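Local coordinates for protein nitrite oxidoreductase subunit B (Kuenenia stuttgartiensis, PDB 7B04) that probably relays electrons through its iron-sulfur clusters, three [4Fe-4S] and one [3Fe-4S], between the catalytic subunit and the heme subunit of nitrite oxidoreductase, at residues P22-A27 / F271-P276; V77-L82 / V130-E135; S165-Y170 / W310-Y315; M375-V380 / T394-I399. One frame throughout, in Å; residues are numbered along the deposited sequence.

From the N terminus, contact 1 opens first, at 22-27, and closes at 271-276, 244 residues on from its nearer end. It pairs strand 25-31 with strand 267-272, an outermost strand of its sheet in this chain. Contact 2 opens and closes within that long loop and joins helix 75-81 to the loop after helix 116-123. Contact 3 opens at 165-170, still inside the loop of contact 1, but closes beyond it at 310-315. The two therefore cross, and contact 3 brings strand 169-173 to the start of helix 313-320. Contact 4 follows in series and joins strand 371-383 to the chain leaving strand 389-394. Its centre lies about 47 Å from that of contact 2.

Contact 1: P22-A27 / F271-P276; sequences PKHQFA and FLDDNP
The His-24 and Phe-271 rings meet obliquely, with planes 33° apart and centroids 4.0 Å apart. His-24 CE1 sits over the centre of the Phe-271 ring. On the His-24 ring, Phe-271 CG lies over one face, toward the rim. Phe-271 CB also covers that ring as a CH-pi contact, 3.9 Å from its centroid. The carbonyl carbon of Gln-25 meets the Phe-271 ring at its edge, in plane, and Phe-271 CE1 lies at the edge of the Phe-26 ring. His-24 CG stands between the backbone N and the carbonyl carbon (chi1 54°). From there His-24 ND1 comes 3.2 Å from Phe-271 CD1.

The backbones form an antiparallel ladder. Gln-25 and Leu-272 are a hydrogen-bonded pair, and Leu-272 N donates to Gln-25 O at 2.7 Å. Phe-26 and Phe-271 are the next, non-hydrogen-bonded pair. On the face of Leu-272, its CG rests 3.9 Å from Ala-27 CB, and helix 279-286 covers this side. The Gln-25 amide bonds Lys-194 and Gly-199.

Phe-26 also reaches Thr-256, which binds a [4Fe-4S] cluster, and its ring meets His-177. The contact thus joins a backbone bond to aromatic and aliphatic packing. Asp-273 OD1 is 5.0 Å from His-24 ND1, without a bond, and a nearby carboxylate of this kind might favour protonation of the imidazole.

Contact 2: V77-L82 / V130-E135; sequences VKTLKL and VGYIPE
Tyr-132 CG stands between the backbone N and the carbonyl carbon (chi1 72°), and the phenol ring reaches across to helix 75-81. Lys-78 CG lies anti to the carbonyl carbon (chi1 -74°). Its chain then bends at chi3 and chi4 and folds over the ring. The two side chains cross at about a right angle.

Lys-78 CE covers one face of the Tyr-132 ring as a CH-pi contact, 3.9 Å from its centroid. Lys-78 CD lies 3.3 Å from Tyr-132 OH. The ammonium is farther off: Lys-78 NZ is 5.3 Å from the ring centroid, at most a weak cation-pi attraction. Lys-78 NZ also makes a long, weak ion pair with Glu-138. Thr-79 OG1 comes to the ring edge, near its plane, 3.6 Å from Tyr-132 CE1. Leu-82 fills in beside them. Its CD1 packs against Gly-131 O at 3.8 Å, and its CB against Val-130 CB at 4.4 Å. The contact is therefore one of van der Waals and CH-pi packing. Lys-221 also makes a cation-pi contact with Tyr-132.

Val-77 and Leu-80 meet Phe-1138 of subunit A, while Ile-133 and Glu-135 touch subunit C. The C-terminal part of helix 75-81 and the chain just after it lie against the loop that follows helix 116-123. Val-130 packs back on Ile-116 and Val-119 of that helix.

Contact 3: S165-Y170 / W310-Y315; sequences SRWFFY and WAPRAY
Trp-310 NE1 donates to Phe-168 O at 3.3 Å, and this is the hydrogen bond between the two segments. The oxygen lies in the indole plane, at its edge, while the donor stands above the carbonyl plane of Phe-168. The N-H...O angle is 158°.

Packed apolar and aromatic groups make up the rest. Pro-312 CD sits over one face of Trp-167, 3.4 Å from the centroid of the five-membered ring, in a CH-pi contact. Pro-312 CG lies over the same ring. Trp-167 CG is turned between the backbone N and the carbonyl carbon (chi1 66°). Trp-167 CH2 lies over a face of Tyr-315, toward the rim. Phe-169 CE1 meets the edge of Tyr-315 at CE2, 3.6 Å away, and Phe-169 CB packs 3.6 Å from Trp-310 CZ2. Ala-311 CB touches both Trp-167 and Phe-169.

Pro-312 is the N-cap of helix 313-320, so the contact sets the start of that helix against the chain entering strand 169-173. Tyr-315 meets Phe-1138 of subunit A edge-to-face. Phe-169 also packs on Leu-316 and Met-319 of the helix. The neighbouring strand 62-66 touches Phe-169 and Tyr-315 through Lys-66.

Contact 4: M375-V380 / T394-I399; sequences MYNDTV and TVEEPI
Asn-377 OD1 and Asp-378 O receive the two hydrogen bonds from 394-399. Glu-396 N donates to Asn-377 OD1 at 3.0 Å, from above the amide plane, in a bent bond with an N-H...O angle of 132°. Asn-377 OD1 also lies close to Glu-396 O, but these two acceptors are not bonded. Val-395 N donates to Asp-378 O, also at 3.0 Å, nearly along the C=O axis. Asn-377 CG lies anti to the backbone N (chi1 -178°), and the Asn-377 and Glu-396 side chains cross at about a right angle.

Around these bonds the side chains close in. Val-395 packs its CB 3.7 Å from Tyr-376 O. Met-375 CE lies near Glu-396 OE1, and the two side chains cross at about a right angle. Thr-379 and Thr-394 form a non-hydrogen-bonded antiparallel pair, with Thr-379 OG1 3.8 Å from Thr-394 CG2.

Further out, an inverse gamma turn centred on Asn-377 lies at the break in strand 371-383. Thr-394 OG1 bonds Glu-396 O at 3.0 Å, within 394-399. The Asp-378 carboxylate forms a salt bridge with Arg-336. Leu-339 of helix 336-342 packs on Met-375 and Val-395.

Arg-326 of subunit A bonds Val-395 O, and Asn-109 of subunit A bonds Thr-394 O. Backbone N-H groups of Val-395 and Glu-396 thus pair within the chain, while carbonyls of Thr-394 and Val-395 bind the neighbouring subunit.

Contact 1: P22-A27 / F271-P276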
loop_
_atom_site.group_PDB
_atom_site.type_symbol
_atom_site.label_atom_id
_atom_site.label_comp_id
_atom_site.label_asym_id
_atom_site.label_seq_id
_atom_site.Cartn_x
_atom_site.Cartn_y
_atom_site.Cartn_z
ATOM N N PRO A 22 18.706 28.629 15.660
ATOM C CA PRO A 22 17.783 29.400 14.880
ATOM C C PRO A 22 16.763 30.083 15.795
ATOM O O PRO A 22 16.638 29.714 16.890
ATOM C CB PRO A 22 17.102 28.315 14.049
ATOM C CG PRO A 22 17.878 27.080 14.293
ATOM C CD PRO A 22 18.350 27.237 15.702
ATOM N N LYS A 23 16.054 31.071 15.291
ATOM C CA LYS A 23 15.036 31.769 16.076
ATOM C C LYS A 23 14.026 30.780 16.657
ATOM O O LYS A 23 13.729 30.814 17.856
ATOM C CB LYS A 23 14.335 32.827 15.211
ATOM C CG LYS A 23 13.770 33.970 15.996
ATOM N N HIS A 24 13.499 29.895 15.821
ATOM C CA HIS A 24 12.823 28.692 16.266
ATOM C C HIS A 24 13.192 27.578 15.295
ATOM O O HIS A 24 13.593 27.835 14.154
ATOM C CB HIS A 24 11.302 28.883 16.389
ATOM C CG HIS A 24 10.623 29.407 15.140
ATOM N ND1 HIS A 24 10.812 28.855 13.885
ATOM C CD2 HIS A 24 9.765 30.444 14.965
ATOM C CE1 HIS A 24 10.103 29.525 12.998
ATOM N NE2 HIS A 24 9.461 30.492 13.628
ATOM N N GLN A 25 13.103 26.337 15.767
ATOM C CA GLN A 25 13.600 25.191 15.013
ATOM C C GLN A 25 12.445 24.385 14.439
ATOM O O GLN A 25 11.534 23.984 15.172
ATOM C CB GLN A 25 14.466 24.290 15.897
ATOM C CG GLN A 25 14.914 23.007 15.215
ATOM C CD GLN A 25 15.935 23.254 14.119
ATOM O OE1 GLN A 25 16.845 24.068 14.274
ATOM N NE2 GLN A 25 15.788 22.547 13.005
ATOM N N PHE A 26 12.500 24.142 13.129
ATOM C CA PHE A 26 11.563 23.241 12.468
ATOM C C PHE A 26 11.604 21.877 13.138
ATOM O O PHE A 26 12.648 21.220 13.168
ATOM C CB PHE A 26 11.910 23.124 10.979
ATOM C CG PHE A 26 11.124 22.075 10.241
ATOM C CD1 PHE A 26 11.598 20.777 10.128
ATOM C CD2 PHE A 26 9.915 22.388 9.653
ATOM C CE1 PHE A 26 10.874 19.814 9.448
ATOM C CE2 PHE A 26 9.195 21.429 8.970
ATOM C CZ PHE A 26 9.670 20.143 8.869
ATOM N N ALA A 27 10.464 21.452 13.673
ATOM C CA ALA A 27 10.408 20.223 14.446
ATOM C C ALA A 27 9.048 19.573 14.254
ATOM O O ALA A 27 8.084 20.211 13.822
ATOM C CB ALA A 27 10.677 20.482 15.933
ATOM N N PHE A 271 7.129 24.278 15.104
ATOM C CA PHE A 271 8.443 24.791 15.458
ATOM C C PHE A 271 8.673 24.633 16.954
ATOM O O PHE A 271 7.731 24.667 17.750
ATOM C CB PHE A 271 8.596 26.263 15.058
ATOM C CG PHE A 271 8.403 26.509 13.592
ATOM C CD1 PHE A 271 9.408 26.209 12.687
ATOM C CD2 PHE A 271 7.216 27.035 13.116
ATOM C CE1 PHE A 271 9.232 26.435 11.335
ATOM C CE2 PHE A 271 7.032 27.264 11.767
ATOM C CZ PHE A 271 8.042 26.964 10.875
ATOM N N LEU A 272 9.939 24.459 17.326
ATOM C CA LEU A 272 10.345 24.443 18.729
ATOM C C LEU A 272 10.507 25.881 19.206
ATOM O O LEU A 272 11.509 26.538 18.915
ATOM C CB LEU A 272 11.633 23.650 18.909
ATOM C CG LEU A 272 11.459 22.191 19.330
ATOM C CD1 LEU A 272 12.801 21.479 19.383
ATOM C CD2 LEU A 272 10.750 22.107 20.671
ATOM N N ASP A 273 9.516 26.377 19.938
ATOM C CA ASP A 273 9.584 27.701 20.535
ATOM C C ASP A 273 10.195 27.614 21.932
ATOM O O ASP A 273 10.664 26.561 22.374
ATOM C CB ASP A 273 8.194 28.333 20.597
ATOM C CG ASP A 273 7.618 28.626 19.228
ATOM O OD1 ASP A 273 8.398 28.923 18.299
ATOM O OD2 ASP A 273 6.379 28.566 19.086
ATOM N N ASP A 274 10.197 28.742 22.636
ATOM C CA ASP A 274 10.300 28.774 24.087
ATOM C C ASP A 274 8.918 28.855 24.719
ATOM O O ASP A 274 8.796 28.981 25.941
ATOM C CB ASP A 274 11.170 29.956 24.530
ATOM C CG ASP A 274 11.615 29.847 25.978
ATOM O OD1 ASP A 274 12.391 28.922 26.298
ATOM O OD2 ASP A 274 11.190 30.692 26.795
ATOM N N ASN A 275 7.877 28.788 23.890
ATOM C CA ASN A 275 6.493 28.902 24.324
ATOM C C ASN A 275 5.981 27.552 24.809
ATOM O O ASN A 275 6.021 26.579 24.045
ATOM C CB ASN A 275 5.637 29.392 23.166
ATOM C CG ASN A 275 4.282 29.898 23.599
ATOM O OD1 ASN A 275 3.922 29.828 24.773
ATOM N ND2 ASN A 275 3.517 30.416 22.645
ATOM N N PRO A 276 5.479 27.443 26.043
ATOM C CA PRO A 276 4.916 26.164 26.497
ATOM C C PRO A 276 3.492 25.928 26.029
ATOM O O PRO A 276 2.956 24.834 26.250
ATOM C CB PRO A 276 4.968 26.290 28.022
ATOM C CG PRO A 276 4.810 27.748 28.265
ATOM C CD PRO A 276 5.519 28.442 27.125
#

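Contact 2: V77-L82 / V130-E135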
loop_
_atom_site.group_PDB
_atom_site.type_symbol
_atom_site.label_atom_id
_atom_site.label_comp_id
_atom_site.label_asym_id
_atom_site.label_seq_id
_atom_site.Cartn_x
_atom_site.Cartn_y
_atom_site.Cartn_z
ATOM N N VAL A 77 22.781 0.066 12.174
ATOM C CA VAL A 77 23.800 -0.820 12.729
ATOM C C VAL A 77 25.173 -0.481 12.157
ATOM O O VAL A 77 26.187 -0.550 12.862
ATOM C CB VAL A 77 23.414 -2.293 12.498
ATOM C CG1 VAL A 77 22.023 -2.537 13.040
ATOM C CG2 VAL A 77 23.477 -2.660 11.025
ATOM N N LYS A 78 25.227 -0.114 10.872
ATOM C CA LYS A 78 26.505 0.221 10.253
ATOM C C LYS A 78 27.140 1.432 10.924
ATOM O O LYS A 78 28.346 1.439 11.197
ATOM C CB LYS A 78 26.316 0.473 8.756
ATOM C CG LYS A 78 26.081 -0.785 7.933
ATOM C CD LYS A 78 25.923 -0.462 6.455
ATOM C CE LYS A 78 27.256 -0.514 5.729
ATOM N NZ LYS A 78 27.673 -1.914 5.441
ATOM N N THR A 79 26.344 2.468 11.197
ATOM C CA THR A 79 26.866 3.670 11.840
ATOM C C THR A 79 27.086 3.459 13.334
ATOM O O THR A 79 28.075 3.949 13.893
ATOM C CB THR A 79 25.920 4.847 11.599
ATOM O OG1 THR A 79 25.794 5.078 10.190
ATOM C CG2 THR A 79 26.449 6.107 12.265
ATOM N N LEU A 80 26.187 2.727 13.996
ATOM C CA LEU A 80 26.339 2.479 15.428
ATOM C C LEU A 80 27.587 1.663 15.735
ATOM O O LEU A 80 28.106 1.744 16.853
ATOM C CB LEU A 80 25.099 1.769 15.977
ATOM C CG LEU A 80 23.851 2.620 16.232
ATOM C CD1 LEU A 80 22.659 1.733 16.551
ATOM C CD2 LEU A 80 24.091 3.620 17.354
ATOM N N LYS A 81 28.077 0.879 14.770
ATOM C CA LYS A 81 29.296 0.107 14.987
ATOM C C LYS A 81 30.537 0.986 14.967
ATOM O O LYS A 81 31.532 0.673 15.631
ATOM C CB LYS A 81 29.433 -0.968 13.910
ATOM C CG LYS A 81 30.648 -1.852 14.086
ATOM C CD LYS A 81 30.690 -2.969 13.067
ATOM C CE LYS A 81 31.703 -4.019 13.483
ATOM N NZ LYS A 81 31.743 -4.178 14.965
ATOM N N LEU A 82 30.488 2.103 14.248
ATOM C CA LEU A 82 31.625 3.007 14.173
ATOM C C LEU A 82 31.807 3.825 15.443
ATOM O O LEU A 82 32.814 4.530 15.567
ATOM C CB LEU A 82 31.474 3.932 12.959
ATOM C CG LEU A 82 31.396 3.211 11.607
ATOM C CD1 LEU A 82 31.072 4.189 10.486
ATOM C CD2 LEU A 82 32.685 2.457 11.309
ATOM N N VAL A 130 32.975 10.364 11.754
ATOM C CA VAL A 130 33.028 8.995 11.255
ATOM C C VAL A 130 31.818 8.746 10.370
ATOM O O VAL A 130 30.756 9.357 10.542
ATOM C CB VAL A 130 33.087 7.986 12.417
ATOM C CG1 VAL A 130 34.507 7.851 12.936
ATOM C CG2 VAL A 130 32.143 8.405 13.530
ATOM N N GLY A 131 31.974 7.846 9.408
ATOM C CA GLY A 131 30.872 7.528 8.527
ATOM C C GLY A 131 31.312 6.606 7.410
ATOM O O GLY A 131 32.417 6.057 7.422
ATOM N N TYR A 132 30.412 6.450 6.444
ATOM C CA TYR A 132 30.651 5.620 5.275
ATOM C C TYR A 132 29.723 6.088 4.166
ATOM O O TYR A 132 28.689 6.710 4.419
ATOM C CB TYR A 132 30.428 4.133 5.579
ATOM C CG TYR A 132 28.971 3.751 5.755
ATOM C CD1 TYR A 132 28.335 3.908 6.978
ATOM C CD2 TYR A 132 28.236 3.228 4.697
ATOM C CE1 TYR A 132 27.008 3.560 7.143
ATOM C CE2 TYR A 132 26.907 2.881 4.852
ATOM C CZ TYR A 132 26.299 3.048 6.077
ATOM O OH TYR A 132 24.976 2.701 6.236
ATOM N N ILE A 133 30.106 5.779 2.931
ATOM C CA ILE A 133 29.275 6.053 1.763
ATOM C C ILE A 133 28.529 4.765 1.425
ATOM O O ILE A 133 29.173 3.770 1.055
ATOM C CB ILE A 133 30.108 6.539 0.571
ATOM C CG1 ILE A 133 30.721 7.907 0.870
ATOM C CG2 ILE A 133 29.251 6.606 -0.683
ATOM C CD1 ILE A 133 31.716 8.369 -0.171
ATOM N N PRO A 134 27.204 4.727 1.548
ATOM C CA PRO A 134 26.466 3.524 1.151
ATOM C C PRO A 134 26.618 3.263 -0.338
ATOM O O PRO A 134 26.414 4.154 -1.167
ATOM C CB PRO A 134 25.016 3.854 1.527
ATOM C CG PRO A 134 25.120 4.948 2.541
ATOM C CD PRO A 134 26.325 5.745 2.146
ATOM N N GLU A 135 26.987 2.032 -0.672
ATOM C CA GLU A 135 27.153 1.665 -2.067
ATOM C C GLU A 135 25.789 1.650 -2.752
ATOM O O GLU A 135 24.745 1.544 -2.103
ATOM C CB GLU A 135 27.837 0.298 -2.168
ATOM C CG GLU A 135 28.179 -0.171 -3.574
ATOM C CD GLU A 135 29.090 -1.385 -3.575
ATOM O OE1 GLU A 135 29.681 -1.686 -2.516
ATOM O OE2 GLU A 135 29.208 -2.042 -4.630
#

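Contact 3: S165-Y170 / W310-Y315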
loop_
_atom_site.group_PDB
_atom_site.type_symbol
_atom_site.label_atom_id
_atom_site.label_comp_id
_atom_site.label_asym_id
_atom_site.label_seq_id
_atom_site.Cartn_x
_atom_site.Cartn_y
_atom_site.Cartn_z
ATOM N N SER A 165 7.035 -10.432 22.996
ATOM C CA SER A 165 8.120 -11.365 22.695
ATOM C C SER A 165 8.449 -11.347 21.206
ATOM O O SER A 165 9.613 -11.209 20.813
ATOM C CB SER A 165 7.741 -12.776 23.153
ATOM O OG SER A 165 6.611 -13.243 22.438
ATOM N N ARG A 166 7.431 -11.483 20.363
ATOM C CA ARG A 166 7.566 -11.327 18.920
ATOM C C ARG A 166 7.103 -9.919 18.567
ATOM O O ARG A 166 5.933 -9.581 18.773
ATOM C CB ARG A 166 6.742 -12.383 18.181
ATOM C CG ARG A 166 7.059 -12.533 16.699
ATOM C CD ARG A 166 6.322 -13.732 16.119
ATOM N NE ARG A 166 6.779 -14.990 16.703
ATOM C CZ ARG A 166 6.226 -16.174 16.456
ATOM N NH1 ARG A 166 5.164 -16.260 15.667
ATOM N NH2 ARG A 166 6.713 -17.266 17.027
ATOM N N TRP A 167 8.011 -9.101 18.036
ATOM C CA TRP A 167 7.725 -7.678 17.937
ATOM C C TRP A 167 8.404 -7.058 16.728
ATOM O O TRP A 167 9.410 -7.560 16.218
ATOM C CB TRP A 167 8.185 -6.943 19.201
ATOM C CG TRP A 167 9.677 -6.970 19.374
ATOM C CD1 TRP A 167 10.411 -7.936 19.997
ATOM C CD2 TRP A 167 10.617 -5.996 18.901
ATOM N NE1 TRP A 167 11.748 -7.622 19.949
ATOM C CE2 TRP A 167 11.900 -6.435 19.281
ATOM C CE3 TRP A 167 10.497 -4.793 18.198
ATOM C CZ2 TRP A 167 13.056 -5.714 18.983
ATOM C CZ3 TRP A 167 11.644 -4.080 17.903
ATOM C CH2 TRP A 167 12.906 -4.542 18.295
ATOM N N PHE A 168 7.830 -5.941 16.287
ATOM C CA PHE A 168 8.392 -5.050 15.280
ATOM C C PHE A 168 7.565 -3.774 15.273
ATOM O O PHE A 168 6.365 -3.802 15.564
ATOM C CB PHE A 168 8.418 -5.691 13.883
ATOM C CG PHE A 168 7.082 -5.713 13.189
ATOM C CD1 PHE A 168 6.802 -4.819 12.170
ATOM C CD2 PHE A 168 6.119 -6.641 13.537
ATOM C CE1 PHE A 168 5.587 -4.845 11.516
ATOM C CE2 PHE A 168 4.895 -6.667 12.891
ATOM C CZ PHE A 168 4.629 -5.766 11.881
ATOM N N PHE A 169 8.216 -2.657 14.957
ATOM C CA PHE A 169 7.544 -1.367 14.905
ATOM C C PHE A 169 8.101 -0.575 13.733
ATOM O O PHE A 169 9.063 -0.985 13.076
ATOM C CB PHE A 169 7.690 -0.587 16.224
ATOM C CG PHE A 169 9.088 -0.105 16.507
ATOM C CD1 PHE A 169 9.993 -0.916 17.169
ATOM C CD2 PHE A 169 9.489 1.169 16.129
ATOM C CE1 PHE A 169 11.277 -0.475 17.437
ATOM C CE2 PHE A 169 10.772 1.615 16.392
ATOM C CZ PHE A 169 11.665 0.792 17.048
ATOM N N TYR A 170 7.487 0.575 13.475
ATOM C CA TYR A 170 7.756 1.361 12.279
ATOM C C TYR A 170 8.474 2.649 12.654
ATOM O O TYR A 170 8.072 3.337 13.597
ATOM C CB TYR A 170 6.458 1.670 11.531
ATOM C CG TYR A 170 5.717 0.436 11.072
ATOM C CD1 TYR A 170 6.369 -0.562 10.360
ATOM C CD2 TYR A 170 4.366 0.269 11.349
ATOM C CE1 TYR A 170 5.698 -1.692 9.938
ATOM C CE2 TYR A 170 3.686 -0.859 10.930
ATOM C CZ TYR A 170 4.358 -1.836 10.224
ATOM O OH TYR A 170 3.692 -2.960 9.800
ATOM N N TRP A 310 4.815 -1.291 23.041
ATOM C CA TRP A 310 4.939 -2.741 23.057
ATOM C C TRP A 310 6.351 -3.244 22.794
ATOM O O TRP A 310 6.606 -4.438 22.985
ATOM C CB TRP A 310 4.002 -3.355 22.010
ATOM C CG TRP A 310 4.387 -2.983 20.613
ATOM C CD1 TRP A 310 5.201 -3.685 19.772
ATOM C CD2 TRP A 310 3.988 -1.809 19.899
ATOM N NE1 TRP A 310 5.328 -3.023 18.576
ATOM C CE2 TRP A 310 4.591 -1.868 18.628
ATOM C CE3 TRP A 310 3.175 -0.715 20.210
ATOM C CZ2 TRP A 310 4.407 -0.875 17.669
ATOM C CZ3 TRP A 310 2.993 0.269 19.257
ATOM C CH2 TRP A 310 3.607 0.182 18.001
ATOM N N ALA A 311 7.262 -2.384 22.365
ATOM C CA ALA A 311 8.591 -2.843 22.003
ATOM C C ALA A 311 9.447 -3.045 23.252
ATOM O O ALA A 311 9.186 -2.437 24.294
ATOM C CB ALA A 311 9.263 -1.838 21.072
ATOM N N PRO A 312 10.455 -3.913 23.177
ATOM C CA PRO A 312 11.366 -4.085 24.315
ATOM C C PRO A 312 11.971 -2.757 24.732
ATOM O O PRO A 312 12.481 -1.996 23.906
ATOM C CB PRO A 312 12.429 -5.044 23.770
ATOM C CG PRO A 312 11.722 -5.817 22.720
ATOM C CD PRO A 312 10.746 -4.862 22.090
ATOM N N ARG A 313 11.899 -2.471 26.035
ATOM C CA ARG A 313 12.349 -1.171 26.512
ATOM C C ARG A 313 13.846 -0.982 26.309
ATOM O O ARG A 313 14.284 0.133 26.017
ATOM C CB ARG A 313 11.986 -0.999 27.988
ATOM C CG ARG A 313 10.494 -1.099 28.280
ATOM C CD ARG A 313 9.747 0.144 27.825
ATOM N NE ARG A 313 8.351 0.135 28.258
ATOM C CZ ARG A 313 7.349 -0.369 27.543
ATOM N NH1 ARG A 313 6.110 -0.333 28.015
ATOM N NH2 ARG A 313 7.585 -0.906 26.354
ATOM N N ALA A 314 14.630 -2.061 26.378
ATOM C CA ALA A 314 16.073 -1.947 26.181
ATOM C C ALA A 314 16.400 -1.425 24.789
ATOM O O ALA A 314 17.230 -0.522 24.629
ATOM C CB ALA A 314 16.743 -3.300 26.419
ATOM N N TYR A 315 15.753 -1.982 23.765
ATOM C CA TYR A 315 15.955 -1.492 22.407
ATOM C C TYR A 315 15.501 -0.041 22.281
ATOM O O TYR A 315 16.161 0.770 21.621
ATOM C CB TYR A 315 15.213 -2.384 21.411
ATOM C CG TYR A 315 15.501 -2.088 19.952
ATOM C CD1 TYR A 315 16.670 -2.533 19.345
ATOM C CD2 TYR A 315 14.595 -1.373 19.177
ATOM C CE1 TYR A 315 16.933 -2.266 18.011
ATOM C CE2 TYR A 315 14.849 -1.102 17.845
ATOM C CZ TYR A 315 16.017 -1.550 17.268
ATOM O OH TYR A 315 16.267 -1.279 15.941
#

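Contact 4: M375-V380 / T394-I399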
loop_
_atom_site.group_PDB
_atom_site.type_symbol
_atom_site.label_atom_id
_atom_site.label_comp_id
_atom_site.label_asym_id
_atom_site.label_seq_id
_atom_site.Cartn_x
_atom_site.Cartn_y
_atom_site.Cartn_z
ATOM N N MET A 375 -12.027 10.238 30.549
ATOM C CA MET A 375 -12.019 10.896 29.250
ATOM C C MET A 375 -13.195 11.856 29.155
ATOM O O MET A 375 -14.331 11.488 29.477
ATOM C CB MET A 375 -12.082 9.873 28.105
ATOM C CG MET A 375 -12.127 10.490 26.718
ATOM S SD MET A 375 -12.189 9.232 25.432
ATOM C CE MET A 375 -13.813 8.531 25.711
ATOM N N TYR A 376 -12.911 13.077 28.705
ATOM C CA TYR A 376 -13.888 14.146 28.561
ATOM C C TYR A 376 -13.946 14.537 27.089
ATOM O O TYR A 376 -12.968 14.376 26.354
ATOM C CB TYR A 376 -13.506 15.361 29.421
ATOM C CG TYR A 376 -13.169 15.031 30.863
ATOM C CD1 TYR A 376 -14.060 15.316 31.890
ATOM C CD2 TYR A 376 -11.958 14.438 31.196
ATOM C CE1 TYR A 376 -13.751 15.007 33.213
ATOM C CE2 TYR A 376 -11.649 14.128 32.507
ATOM C CZ TYR A 376 -12.546 14.414 33.512
ATOM O OH TYR A 376 -12.239 14.107 34.821
ATOM N N ASN A 377 -15.106 15.012 26.639
ATOM C CA ASN A 377 -15.237 15.434 25.241
ATOM C C ASN A 377 -14.837 16.905 25.102
ATOM O O ASN A 377 -15.655 17.796 24.842
ATOM C CB ASN A 377 -16.649 15.192 24.730
ATOM C CG ASN A 377 -16.800 15.587 23.259
ATOM O OD1 ASN A 377 -16.663 14.767 22.358
ATOM N ND2 ASN A 377 -17.070 16.857 23.021
ATOM N N ASP A 378 -13.544 17.156 25.281
ATOM C CA ASP A 378 -13.075 18.527 25.196
ATOM C C ASP A 378 -12.914 18.937 23.746
ATOM O O ASP A 378 -12.791 18.106 22.841
ATOM C CB ASP A 378 -11.741 18.728 25.904
ATOM C CG ASP A 378 -11.701 18.096 27.282
ATOM O OD1 ASP A 378 -12.677 18.212 28.044
ATOM O OD2 ASP A 378 -10.658 17.507 27.610
ATOM N N THR A 379 -12.943 20.243 23.534
ATOM C CA THR A 379 -12.741 20.846 22.224
ATOM C C THR A 379 -11.352 21.479 22.220
ATOM O O THR A 379 -11.104 22.446 22.950
ATOM C CB THR A 379 -13.819 21.887 21.935
ATOM O OG1 THR A 379 -15.085 21.235 21.792
ATOM C CG2 THR A 379 -13.493 22.650 20.681
ATOM N N VAL A 380 -10.444 20.918 21.425
ATOM C CA VAL A 380 -9.089 21.443 21.312
ATOM C C VAL A 380 -9.053 22.432 20.157
ATOM O O VAL A 380 -9.694 22.226 19.118
ATOM C CB VAL A 380 -8.062 20.306 21.124
ATOM C CG1 VAL A 380 -8.313 19.547 19.828
ATOM C CG2 VAL A 380 -6.639 20.854 21.165
ATOM N N THR A 394 -13.285 18.056 18.250
ATOM C CA THR A 394 -13.691 17.454 19.511
ATOM C C THR A 394 -12.938 16.148 19.744
ATOM O O THR A 394 -12.457 15.503 18.809
ATOM C CB THR A 394 -15.200 17.197 19.537
ATOM O OG1 THR A 394 -15.555 16.301 18.476
ATOM C CG2 THR A 394 -15.967 18.501 19.372
ATOM N N VAL A 395 -12.844 15.762 21.018
ATOM C CA VAL A 395 -12.134 14.536 21.370
ATOM C C VAL A 395 -12.968 13.308 21.019
ATOM O O VAL A 395 -12.440 12.297 20.540
ATOM C CB VAL A 395 -11.745 14.555 22.861
ATOM C CG1 VAL A 395 -11.198 13.204 23.292
ATOM C CG2 VAL A 395 -10.724 15.649 23.126
ATOM N N GLU A 396 -14.277 13.379 21.230
ATOM C CA GLU A 396 -15.173 12.254 21.019
ATOM C C GLU A 396 -16.139 12.559 19.879
ATOM O O GLU A 396 -16.504 13.715 19.641
ATOM C CB GLU A 396 -15.951 11.928 22.302
ATOM C CG GLU A 396 -16.744 10.645 22.271
ATOM C CD GLU A 396 -15.869 9.433 22.463
ATOM O OE1 GLU A 396 -14.679 9.610 22.795
ATOM O OE2 GLU A 396 -16.374 8.305 22.296
ATOM N N GLU A 397 -16.547 11.506 19.175
ATOM C CA GLU A 397 -17.397 11.663 18.005
ATOM C C GLU A 397 -18.847 11.896 18.423
ATOM O O GLU A 397 -19.334 11.262 19.364
ATOM C CB GLU A 397 -17.324 10.422 17.119
ATOM C CG GLU A 397 -16.093 10.352 16.236
ATOM C CD GLU A 397 -16.248 11.151 14.961
ATOM O OE1 GLU A 397 -17.367 11.178 14.408
ATOM O OE2 GLU A 397 -15.250 11.749 14.509
ATOM N N PRO A 398 -19.556 12.788 17.742
ATOM C CA PRO A 398 -20.986 12.960 18.005
ATOM C C PRO A 398 -21.791 11.823 17.388
ATOM O O PRO A 398 -21.296 11.038 16.574
ATOM C CB PRO A 398 -21.308 14.302 17.339
ATOM C CG PRO A 398 -20.321 14.411 16.246
ATOM C CD PRO A 398 -19.058 13.756 16.749
ATOM N N ILE A 399 -23.058 11.747 17.801
ATOM C CA ILE A 399 -23.994 10.728 17.342
ATOM C C ILE A 399 -25.254 11.422 16.849
ATOM O O ILE A 399 -25.811 12.287 17.536
ATOM C CB ILE A 399 -24.331 9.723 18.454
ATOM C CG1 ILE A 399 -23.132 8.804 18.710
ATOM C CG2 ILE A 399 -25.546 8.887 18.060
ATOM C CD1 ILE A 399 -23.083 8.226 20.118
#